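Local structure of cellulase (Rhodothermus marinus, 3B7M) at residues S22-G27 with A57-I62; F43-A48 with T195-F200; I98-N103 with A113-W118. The protein probably cleaves internal beta-1,4-glucosidic bonds of cellulose as an endoglucanase of glycoside hydrolase family 12. All coordinates share one frame; numbering follows the deposited sequence.

Interaction 1. Residues S22-G27 with A57-I62; sequences SNNVWG and AAYPNI
Trp26 places CG between its backbone N and carbonyl carbon (chi1 65°), and this brings the indole back to Tyr59. The indole edge meets the Tyr59 CB methylene, with NE1 3.9 Å from Tyr59 CB and close to the indole plane. In Asn61 a similar torsion (chi1 71°) turns the amide toward Ser22 and Asn24, while its ND2 bonds within its own segment, donating to Tyr59 O at 2.9 Å, nearly in line with that carbonyl and in the amide plane, which fixes the rotation of the group. OD1 is thereby directed to a water that lies 3.0 Å from Asn61 OD1 and 2.6 Å from Ser22 OG; it donates to the amide and accepts from the serine. Ser22 OG has a further partner in Thr11.

The backbones run roughly antiparallel. Ser22 and Asn61 form a hydrogen-bonded pair, with Ser22 N to Asn61 O at 3.0 Å and Asn61 N to Ser22 O also 3.0 Å. Val25 then centres an inverse gamma turn, closed by a weak bond from Trp26 N to Asn24 O. The same Asn24 oxygen receives Tyr59 N at 3.0 Å. Gly27 N ends the series on Ala57 O at 2.8 Å. Between these bonds Val25 CG2 rests on Ala58 CB.

The contact continues the pairing of strands 19-22 and 61-65 into their adjoining loops. Ala57 and Ala58 form a classic beta bulge opposite Leu199 of strand 189-199, while Val25, Ala58 and Pro60 touch Gln32 of strand 32-37.

Interaction 2. Residues F43-A48 with T195-F200; sequences FTITRA and TGFELF
Ile45 CD1 touches two residues of strand 189-199 at once, lying 3.9 Å from Phe197 CD2 and 4.0 Å from Leu199 CD1. Toward Leu199 the two side chains meet tip to tip; toward Phe197 the isoleucine crosses at a slant to the ring. Leu199 CD1 also reaches Ala48 CB at 4.2 Å, so a single methyl branch bridges two residues of strand 43-48. At the other end of the contact Phe43 and Phe197 slide past one another in opposite directions, with Phe43 CE1 4.1 Å from Phe197 CE2 and near the plane of the Phe197 ring, at its edge.

The torsions supply this reach. Phe43 has CG between its backbone N and carbonyl carbon (chi1 68°), which swings the ring toward the partner strand although its CB does not point there. Ile45 carries CD1 on an extended arm (chi2 175°) that ends between Phe197 and Leu199.

Further out, the two segments belong to different sheets. Their strands run in nearly the same direction, 21° apart, with axes 9.8 Å from each other at closest approach, a layer spacing that side chains fill. Strand 43-48 is held by strands 32-37 and 207-215, and a classic beta bulge at Thr46 and Arg47 opposite Cys33 interrupts its regular pairing. Trp82, from strand 78-85 of the sheet that holds 43-48, also meets the Phe197 ring, while Leu199 touches Trp92 on neighbouring strand 91-101 of its own sheet.

The four side-chain contacts are all between carbon atoms, and the residues chiefly involved are buried. The two sheets of this family 12 beta-jelly-roll are therefore joined here by apolar and aromatic packing, whereas directional backbone bonding operates within each sheet.

Interaction 3. Residues I98-N103 with A113-W118; sequences IFFAAN and AELMIW
Ile98 and Leu115 face each other as a hydrogen-bonded antiparallel pair, each satisfying the other's backbone: Ile98 N donates to Leu115 O at 2.7 Å, and Leu115 N returns to Ile98 O at 2.8 Å. Two residues along, Phe100 and Ala113 repeat the exchange, Phe100 N to Ala113 O and Ala113 N to Phe100 O both measuring 2.9 Å. Ile98 O and Ala113 O have an additional, softer neighbour each, the CA-H groups of Glu114 and Phe99.

Phe99 and Glu114 form the non-hydrogen-bonded pair between these two, and their backbones bond outward, Phe99 to Leu191 and Ser192, Glu114 to Asn153. Their side chains instead lie alongside one another, pointing the same way. Glu114 is extended, with CG anti to the backbone N (chi1 179°), and its CD passes 3.5 Å from Phe99 CE1, the carboxylate plane turned 39° from the ring. Glu114 OE2 also lies close to the carboxylate of Asp97.

On the reverse face, Phe100 presents its ring edge to Leu115, CE1 standing 3.9 Å from Leu115 CB.

The pairs belong to the beta hairpin of strands 91-101 and 112-122, flanked by strand 189-199 beyond the first and strand 152-159 beyond the second. Helix 171-181 packs on the Phe100, Leu115 and Ile117 face, and Phe99 touches Gln194 on the other.

Overall arrangement
All three interactions reach the larger sheet of the beta-jelly-roll, in which strands 19-22, 61-65, 189-199, 91-101 and 112-122 lie side by side. Interactions 1 and 2 have centres about 7 Å apart and cross along the chain; they are joined by probable backbone hydrogen bonds of Ala57 and Ala58 with Leu199. Of the three, interaction 2 pairs a strand of each sheet directly. Interaction 3 is nested within the loop that interaction 2 closes, its centre about 21 Å away, across the middle of the chain. Side chains of strand 189-199 alternate between faces: Phe197 and Leu199 turn to the other sheet, Glu198, packed on Met116 and Trp118, to the face that forms the substrate cleft in family 12 relatives.

Interaction 1. Residues S22-G27 with A57-I62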
loop_
_atom_site.group_PDB
_atom_site.type_symbol
_atom_site.label_atom_id
_atom_site.label_comp_id
_atom_site.label_asym_id
_atom_site.label_seq_id
_atom_site.Cartn_x
_atom_site.Cartn_y
_atom_site.Cartn_z
ATOM N N SER A 22 3.661 -2.215 -10.799
ATOM C CA SER A 22 3.861 -0.900 -11.407
ATOM C C SER A 22 5.048 -0.152 -10.835
ATOM O O SER A 22 5.288 -0.169 -9.624
ATOM C CB SER A 22 2.612 -0.027 -11.252
ATOM O OG SER A 22 1.461 -0.716 -11.705
ATOM N N ASN A 23 5.760 0.533 -11.718
ATOM C CA ASN A 23 6.881 1.361 -11.326
ATOM C C ASN A 23 6.391 2.604 -10.574
ATOM O O ASN A 23 6.935 2.944 -9.518
ATOM C CB ASN A 23 7.718 1.698 -12.565
ATOM C CG ASN A 23 9.187 1.818 -12.269
ATOM O OD1 ASN A 23 9.706 1.228 -11.310
ATOM N ND2 ASN A 23 9.877 2.618 -13.078
ATOM N N ASN A 24 5.339 3.246 -11.094
ATOM C CA ASN A 24 4.571 4.270 -10.362
ATOM C C ASN A 24 5.455 5.391 -9.780
ATOM O O ASN A 24 5.428 5.672 -8.576
ATOM C CB ASN A 24 3.692 3.605 -9.275
ATOM C CG ASN A 24 2.571 4.522 -8.729
ATOM O OD1 ASN A 24 2.151 4.385 -7.561
ATOM N ND2 ASN A 24 2.072 5.430 -9.560
ATOM N N VAL A 25 6.247 6.025 -10.638
ATOM C CA VAL A 25 6.996 7.220 -10.228
ATOM C C VAL A 25 6.084 8.444 -10.422
ATOM O O VAL A 25 6.205 9.189 -11.391
ATOM C CB VAL A 25 8.361 7.364 -10.977
ATOM C CG1 VAL A 25 9.162 8.551 -10.436
ATOM C CG2 VAL A 25 9.189 6.078 -10.855
ATOM N N TRP A 26 5.173 8.648 -9.481
ATOM C CA TRP A 26 4.125 9.647 -9.649
ATOM C C TRP A 26 4.457 11.026 -9.089
ATOM O O TRP A 26 3.821 11.996 -9.450
ATOM C CB TRP A 26 2.794 9.142 -9.072
ATOM C CG TRP A 26 2.790 8.929 -7.571
ATOM C CD1 TRP A 26 3.108 7.772 -6.893
ATOM C CD2 TRP A 26 2.436 9.893 -6.572
ATOM N NE1 TRP A 26 2.977 7.970 -5.538
ATOM C CE2 TRP A 26 2.562 9.259 -5.315
ATOM C CE3 TRP A 26 2.023 11.239 -6.619
ATOM C CZ2 TRP A 26 2.286 9.920 -4.111
ATOM C CZ3 TRP A 26 1.754 11.899 -5.413
ATOM C CH2 TRP A 26 1.890 11.234 -4.178
ATOM N N GLY A 27 5.465 11.120 -8.228
ATOM C CA GLY A 27 5.704 12.373 -7.508
ATOM C C GLY A 27 7.073 12.977 -7.743
ATOM O O GLY A 27 7.498 13.846 -6.992
ATOM N N ALA A 57 8.032 10.462 -3.602
ATOM C CA ALA A 57 8.553 10.490 -4.962
ATOM C C ALA A 57 7.910 9.415 -5.837
ATOM O O ALA A 57 7.565 9.662 -6.991
ATOM C CB ALA A 57 10.055 10.307 -4.945
ATOM N N ALA A 58 7.732 8.224 -5.271
ATOM C CA ALA A 58 7.321 7.052 -6.030
ATOM C C ALA A 58 6.736 6.017 -5.092
ATOM O O ALA A 58 7.052 6.007 -3.890
ATOM C CB ALA A 58 8.508 6.469 -6.756
ATOM N N TYR A 59 5.896 5.146 -5.640
ATOM C CA TYR A 59 5.343 4.027 -4.877
ATOM C C TYR A 59 5.274 2.801 -5.788
ATOM O O TYR A 59 4.183 2.438 -6.268
ATOM C CB TYR A 59 3.964 4.405 -4.311
ATOM C CG TYR A 59 3.239 3.314 -3.515
ATOM C CD1 TYR A 59 3.866 2.627 -2.472
ATOM C CD2 TYR A 59 1.905 3.014 -3.785
ATOM C CE1 TYR A 59 3.184 1.646 -1.730
ATOM C CE2 TYR A 59 1.211 2.037 -3.058
ATOM C CZ TYR A 59 1.860 1.358 -2.036
ATOM O OH TYR A 59 1.175 0.396 -1.335
ATOM N N PRO A 60 6.441 2.177 -6.072
ATOM C CA PRO A 60 6.386 0.965 -6.897
ATOM C C PRO A 60 5.634 -0.077 -6.085
ATOM O O PRO A 60 5.833 -0.164 -4.874
ATOM C CB PRO A 60 7.856 0.568 -7.046
ATOM C CG PRO A 60 8.544 1.190 -5.825
ATOM C CD PRO A 60 7.823 2.498 -5.644
ATOM N N ASN A 61 4.747 -0.829 -6.725
ATOM C CA ASN A 61 3.807 -1.641 -5.963
ATOM C C ASN A 61 3.283 -2.846 -6.714
ATOM O O ASN A 61 3.354 -2.907 -7.940
ATOM C CB ASN A 61 2.635 -0.777 -5.469
ATOM C CG ASN A 61 1.712 -0.348 -6.586
ATOM O OD1 ASN A 61 0.729 -1.020 -6.864
ATOM N ND2 ASN A 61 2.032 0.763 -7.244
ATOM N N ILE A 62 2.760 -3.812 -5.970
ATOM C CA ILE A 62 1.986 -4.891 -6.565
ATOM C C ILE A 62 0.531 -4.731 -6.122
ATOM O O ILE A 62 0.263 -4.466 -4.944
ATOM C CB ILE A 62 2.567 -6.292 -6.221
ATOM C CG1 ILE A 62 1.725 -7.409 -6.859
ATOM C CG2 ILE A 62 2.755 -6.454 -4.705
ATOM C CD1 ILE A 62 2.451 -8.776 -6.935
HETATM O O HOH W 1 0.428 -1.919 -9.662
#

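Interaction 2. Residues F43-A48 with T195-F200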
loop_
_atom_site.group_PDB
_atom_site.type_symbol
_atom_site.label_atom_id
_atom_site.label_comp_id
_atom_site.label_asym_id
_atom_site.label_seq_id
_atom_site.Cartn_x
_atom_site.Cartn_y
_atom_site.Cartn_z
ATOM N N PHE A 43 9.438 -8.364 -6.810
ATOM C CA PHE A 43 10.270 -7.344 -7.437
ATOM C C PHE A 43 11.365 -6.791 -6.549
ATOM O O PHE A 43 11.240 -6.765 -5.318
ATOM C CB PHE A 43 9.427 -6.231 -8.099
ATOM C CG PHE A 43 8.674 -5.359 -7.133
ATOM C CD1 PHE A 43 9.263 -4.210 -6.600
ATOM C CD2 PHE A 43 7.366 -5.666 -6.782
ATOM C CE1 PHE A 43 8.571 -3.403 -5.722
ATOM C CE2 PHE A 43 6.660 -4.858 -5.913
ATOM C CZ PHE A 43 7.255 -3.715 -5.390
ATOM N N THR A 44 12.450 -6.366 -7.190
ATOM C CA THR A 44 13.570 -5.714 -6.525
ATOM C C THR A 44 13.735 -4.348 -7.152
ATOM O O THR A 44 13.746 -4.227 -8.371
ATOM C CB THR A 44 14.870 -6.509 -6.744
ATOM O OG1 THR A 44 14.692 -7.834 -6.232
ATOM C CG2 THR A 44 16.090 -5.831 -6.044
ATOM N N ILE A 45 13.850 -3.321 -6.314
ATOM C CA ILE A 45 14.222 -2.008 -6.804
ATOM C C ILE A 45 15.734 -1.984 -7.113
ATOM O O ILE A 45 16.572 -2.026 -6.206
ATOM C CB ILE A 45 13.817 -0.893 -5.811
ATOM C CG1 ILE A 45 12.346 -1.086 -5.400
ATOM C CG2 ILE A 45 14.030 0.488 -6.460
ATOM C CD1 ILE A 45 11.838 -0.129 -4.341
ATOM N N THR A 46 16.067 -1.932 -8.397
ATOM C CA THR A 46 17.461 -2.001 -8.827
ATOM C C THR A 46 18.056 -0.608 -8.993
ATOM O O THR A 46 19.281 -0.448 -8.985
ATOM C CB THR A 46 17.606 -2.755 -10.169
ATOM O OG1 THR A 46 16.737 -2.152 -11.121
ATOM C CG2 THR A 46 17.252 -4.232 -10.022
ATOM N N ARG A 47 17.186 0.388 -9.156
ATOM C CA ARG A 47 17.588 1.771 -9.349
ATOM C C ARG A 47 16.573 2.726 -8.730
ATOM O O ARG A 47 15.375 2.578 -8.929
ATOM C CB ARG A 47 17.746 2.065 -10.841
ATOM C CG ARG A 47 18.248 3.459 -11.163
ATOM C CD ARG A 47 19.348 3.394 -12.221
ATOM N NE ARG A 47 18.881 3.423 -13.611
ATOM C CZ ARG A 47 19.098 2.462 -14.519
ATOM N NH1 ARG A 47 19.753 1.342 -14.201
ATOM N NH2 ARG A 47 18.647 2.616 -15.760
ATOM N N ALA A 48 17.056 3.708 -7.981
ATOM C CA ALA A 48 16.186 4.713 -7.400
ATOM C C ALA A 48 17.024 5.927 -7.047
ATOM O O ALA A 48 17.827 5.889 -6.116
ATOM C CB ALA A 48 15.465 4.170 -6.166
ATOM N N THR A 195 0.457 -3.332 -2.187
ATOM C CA THR A 195 1.553 -3.129 -1.255
ATOM C C THR A 195 2.834 -2.807 -2.032
ATOM O O THR A 195 2.971 -3.178 -3.198
ATOM C CB THR A 195 1.773 -4.326 -0.334
ATOM O OG1 THR A 195 2.516 -3.900 0.816
ATOM C CG2 THR A 195 2.533 -5.458 -1.065
ATOM N N GLY A 196 3.754 -2.115 -1.373
ATOM C CA GLY A 196 5.036 -1.767 -1.961
ATOM C C GLY A 196 5.746 -0.758 -1.077
ATOM O O GLY A 196 5.553 -0.750 0.137
ATOM N N PHE A 197 6.572 0.085 -1.690
ATOM C CA PHE A 197 7.415 0.982 -0.949
ATOM C C PHE A 197 7.167 2.415 -1.393
ATOM O O PHE A 197 7.278 2.722 -2.575
ATOM C CB PHE A 197 8.887 0.589 -1.139
ATOM C CG PHE A 197 9.157 -0.878 -0.891
ATOM C CD1 PHE A 197 9.367 -1.354 0.391
ATOM C CD2 PHE A 197 9.178 -1.781 -1.945
ATOM C CE1 PHE A 197 9.617 -2.710 0.623
ATOM C CE2 PHE A 197 9.408 -3.135 -1.724
ATOM C CZ PHE A 197 9.625 -3.599 -0.438
ATOM N N GLU A 198 6.801 3.282 -0.454
ATOM C CA GLU A 198 6.746 4.718 -0.725
ATOM C C GLU A 198 8.174 5.240 -0.602
ATOM O O GLU A 198 8.767 5.151 0.478
ATOM C CB GLU A 198 5.833 5.445 0.275
ATOM C CG GLU A 198 4.352 5.138 0.118
ATOM C CD GLU A 198 3.460 6.193 0.783
ATOM O OE1 GLU A 198 3.662 6.491 1.984
ATOM O OE2 GLU A 198 2.550 6.711 0.100
ATOM N N LEU A 199 8.730 5.734 -1.712
ATOM C CA LEU A 199 10.119 6.204 -1.757
ATOM C C LEU A 199 10.206 7.715 -1.616
ATOM O O LEU A 199 9.485 8.456 -2.282
ATOM C CB LEU A 199 10.812 5.744 -3.053
ATOM C CG LEU A 199 10.840 4.236 -3.301
ATOM C CD1 LEU A 199 11.630 3.905 -4.556
ATOM C CD2 LEU A 199 11.430 3.494 -2.076
ATOM N N PHE A 200 11.075 8.169 -0.722
ATOM C CA PHE A 200 11.320 9.599 -0.579
ATOM C C PHE A 200 12.722 9.906 -1.086
ATOM O O PHE A 200 12.887 10.725 -1.987
ATOM C CB PHE A 200 11.127 10.074 0.869
ATOM C CG PHE A 200 9.712 9.958 1.366
ATOM C CD1 PHE A 200 9.176 8.716 1.717
ATOM C CD2 PHE A 200 8.907 11.090 1.479
ATOM C CE1 PHE A 200 7.870 8.606 2.191
ATOM C CE2 PHE A 200 7.600 10.989 1.943
ATOM C CZ PHE A 200 7.081 9.742 2.302
#

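Interaction 3. Residues I98-N103 with A113-W118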
loop_
_atom_site.group_PDB
_atom_site.type_symbol
_atom_site.label_atom_id
_atom_site.label_comp_id
_atom_site.label_asym_id
_atom_site.label_seq_id
_atom_site.Cartn_x
_atom_site.Cartn_y
_atom_site.Cartn_z
ATOM N N ILE A 98 -4.916 0.612 0.540
ATOM C CA ILE A 98 -6.217 0.047 0.202
ATOM C C ILE A 98 -7.191 1.180 -0.141
ATOM O O ILE A 98 -7.344 2.134 0.642
ATOM C CB ILE A 98 -6.787 -0.812 1.354
ATOM C CG1 ILE A 98 -5.712 -1.806 1.862
ATOM C CG2 ILE A 98 -8.019 -1.561 0.883
ATOM C CD1 ILE A 98 -6.119 -2.648 3.066
ATOM N N PHE A 99 -7.837 1.086 -1.304
ATOM C CA PHE A 99 -8.712 2.173 -1.761
ATOM C C PHE A 99 -10.204 1.849 -1.734
ATOM O O PHE A 99 -10.624 0.767 -2.161
ATOM C CB PHE A 99 -8.292 2.653 -3.148
ATOM C CG PHE A 99 -7.016 3.436 -3.140
ATOM C CD1 PHE A 99 -7.018 4.790 -2.790
ATOM C CD2 PHE A 99 -5.806 2.823 -3.460
ATOM C CE1 PHE A 99 -5.827 5.521 -2.768
ATOM C CE2 PHE A 99 -4.609 3.550 -3.447
ATOM C CZ PHE A 99 -4.620 4.897 -3.102
ATOM N N PHE A 100 -10.983 2.803 -1.216
ATOM C CA PHE A 100 -12.435 2.698 -1.115
ATOM C C PHE A 100 -13.074 3.867 -1.824
ATOM O O PHE A 100 -12.558 4.985 -1.766
ATOM C CB PHE A 100 -12.896 2.735 0.341
ATOM C CG PHE A 100 -12.264 1.686 1.204
ATOM C CD1 PHE A 100 -11.016 1.898 1.776
ATOM C CD2 PHE A 100 -12.908 0.485 1.439
ATOM C CE1 PHE A 100 -10.426 0.920 2.586
ATOM C CE2 PHE A 100 -12.319 -0.490 2.244
ATOM C CZ PHE A 100 -11.079 -0.256 2.819
ATOM N N ALA A 101 -14.211 3.617 -2.473
ATOM C CA ALA A 101 -14.983 4.682 -3.098
ATOM C C ALA A 101 -16.479 4.426 -2.950
ATOM O O ALA A 101 -16.942 3.273 -3.003
ATOM C CB ALA A 101 -14.610 4.813 -4.564
ATOM N N ALA A 102 -17.233 5.505 -2.760
ATOM C CA ALA A 102 -18.682 5.422 -2.736
ATOM C C ALA A 102 -19.201 4.975 -4.104
ATOM O O ALA A 102 -20.139 4.180 -4.199
ATOM C CB ALA A 102 -19.284 6.767 -2.348
ATOM N N ASN A 103 -18.566 5.476 -5.154
ATOM C CA ASN A 103 -19.069 5.302 -6.505
ATOM C C ASN A 103 -17.981 4.767 -7.420
ATOM O O ASN A 103 -17.101 5.538 -7.830
ATOM C CB ASN A 103 -19.566 6.655 -7.037
ATOM C CG ASN A 103 -20.530 6.523 -8.221
ATOM O OD1 ASN A 103 -20.728 5.438 -8.779
ATOM N ND2 ASN A 103 -21.129 7.648 -8.608
ATOM N N ALA A 113 -11.694 7.034 0.144
ATOM C CA ALA A 113 -10.742 6.850 1.231
ATOM C C ALA A 113 -9.566 5.967 0.844
ATOM O O ALA A 113 -9.642 5.124 -0.054
ATOM C CB ALA A 113 -11.432 6.313 2.479
ATOM N N GLU A 114 -8.477 6.185 1.563
ATOM C CA GLU A 114 -7.243 5.471 1.372
ATOM C C GLU A 114 -6.845 4.962 2.744
ATOM O O GLU A 114 -6.700 5.756 3.678
ATOM C CB GLU A 114 -6.203 6.452 0.831
ATOM C CG GLU A 114 -4.827 5.879 0.591
ATOM C CD GLU A 114 -3.878 6.840 -0.152
ATOM O OE1 GLU A 114 -4.281 7.978 -0.528
ATOM O OE2 GLU A 114 -2.709 6.446 -0.361
ATOM N N LEU A 115 -6.704 3.646 2.868
ATOM C CA LEU A 115 -6.257 3.033 4.117
ATOM C C LEU A 115 -4.876 2.413 3.937
ATOM O O LEU A 115 -4.690 1.520 3.107
ATOM C CB LEU A 115 -7.255 1.979 4.603
ATOM C CG LEU A 115 -7.176 1.490 6.055
ATOM C CD1 LEU A 115 -8.557 1.096 6.568
ATOM C CD2 LEU A 115 -6.214 0.324 6.210
ATOM N N MET A 116 -3.930 2.902 4.725
ATOM C CA MET A 116 -2.540 2.456 4.687
ATOM C C MET A 116 -2.160 1.639 5.922
ATOM O O MET A 116 -2.630 1.900 7.031
ATOM C CB MET A 116 -1.582 3.645 4.574
ATOM C CG MET A 116 -1.869 4.605 3.413
ATOM S SD MET A 116 -0.419 5.606 3.017
ATOM C CE MET A 116 0.528 4.415 2.064
ATOM N N ILE A 117 -1.302 0.653 5.715
ATOM C CA ILE A 117 -0.765 -0.139 6.811
ATOM C C ILE A 117 0.729 -0.165 6.623
ATOM O O ILE A 117 1.226 -0.731 5.650
ATOM C CB ILE A 117 -1.353 -1.549 6.812
ATOM C CG1 ILE A 117 -2.886 -1.472 6.836
ATOM C CG2 ILE A 117 -0.779 -2.401 7.967
ATOM C CD1 ILE A 117 -3.595 -2.825 6.657
ATOM N N TRP A 118 1.436 0.484 7.545
ATOM C CA TRP A 118 2.881 0.615 7.495
ATOM C C TRP A 118 3.496 -0.490 8.337
ATOM O O TRP A 118 3.199 -0.611 9.531
ATOM C CB TRP A 118 3.312 1.972 8.076
ATOM C CG TRP A 118 2.934 3.188 7.266
ATOM C CD1 TRP A 118 1.800 3.369 6.526
ATOM C CD2 TRP A 118 3.670 4.419 7.179
ATOM N NE1 TRP A 118 1.799 4.626 5.960
ATOM C CE2 TRP A 118 2.935 5.288 6.347
ATOM C CE3 TRP A 118 4.897 4.854 7.696
ATOM C CZ2 TRP A 118 3.379 6.573 6.028
ATOM C CZ3 TRP A 118 5.334 6.138 7.387
ATOM C CH2 TRP A 118 4.575 6.981 6.553
#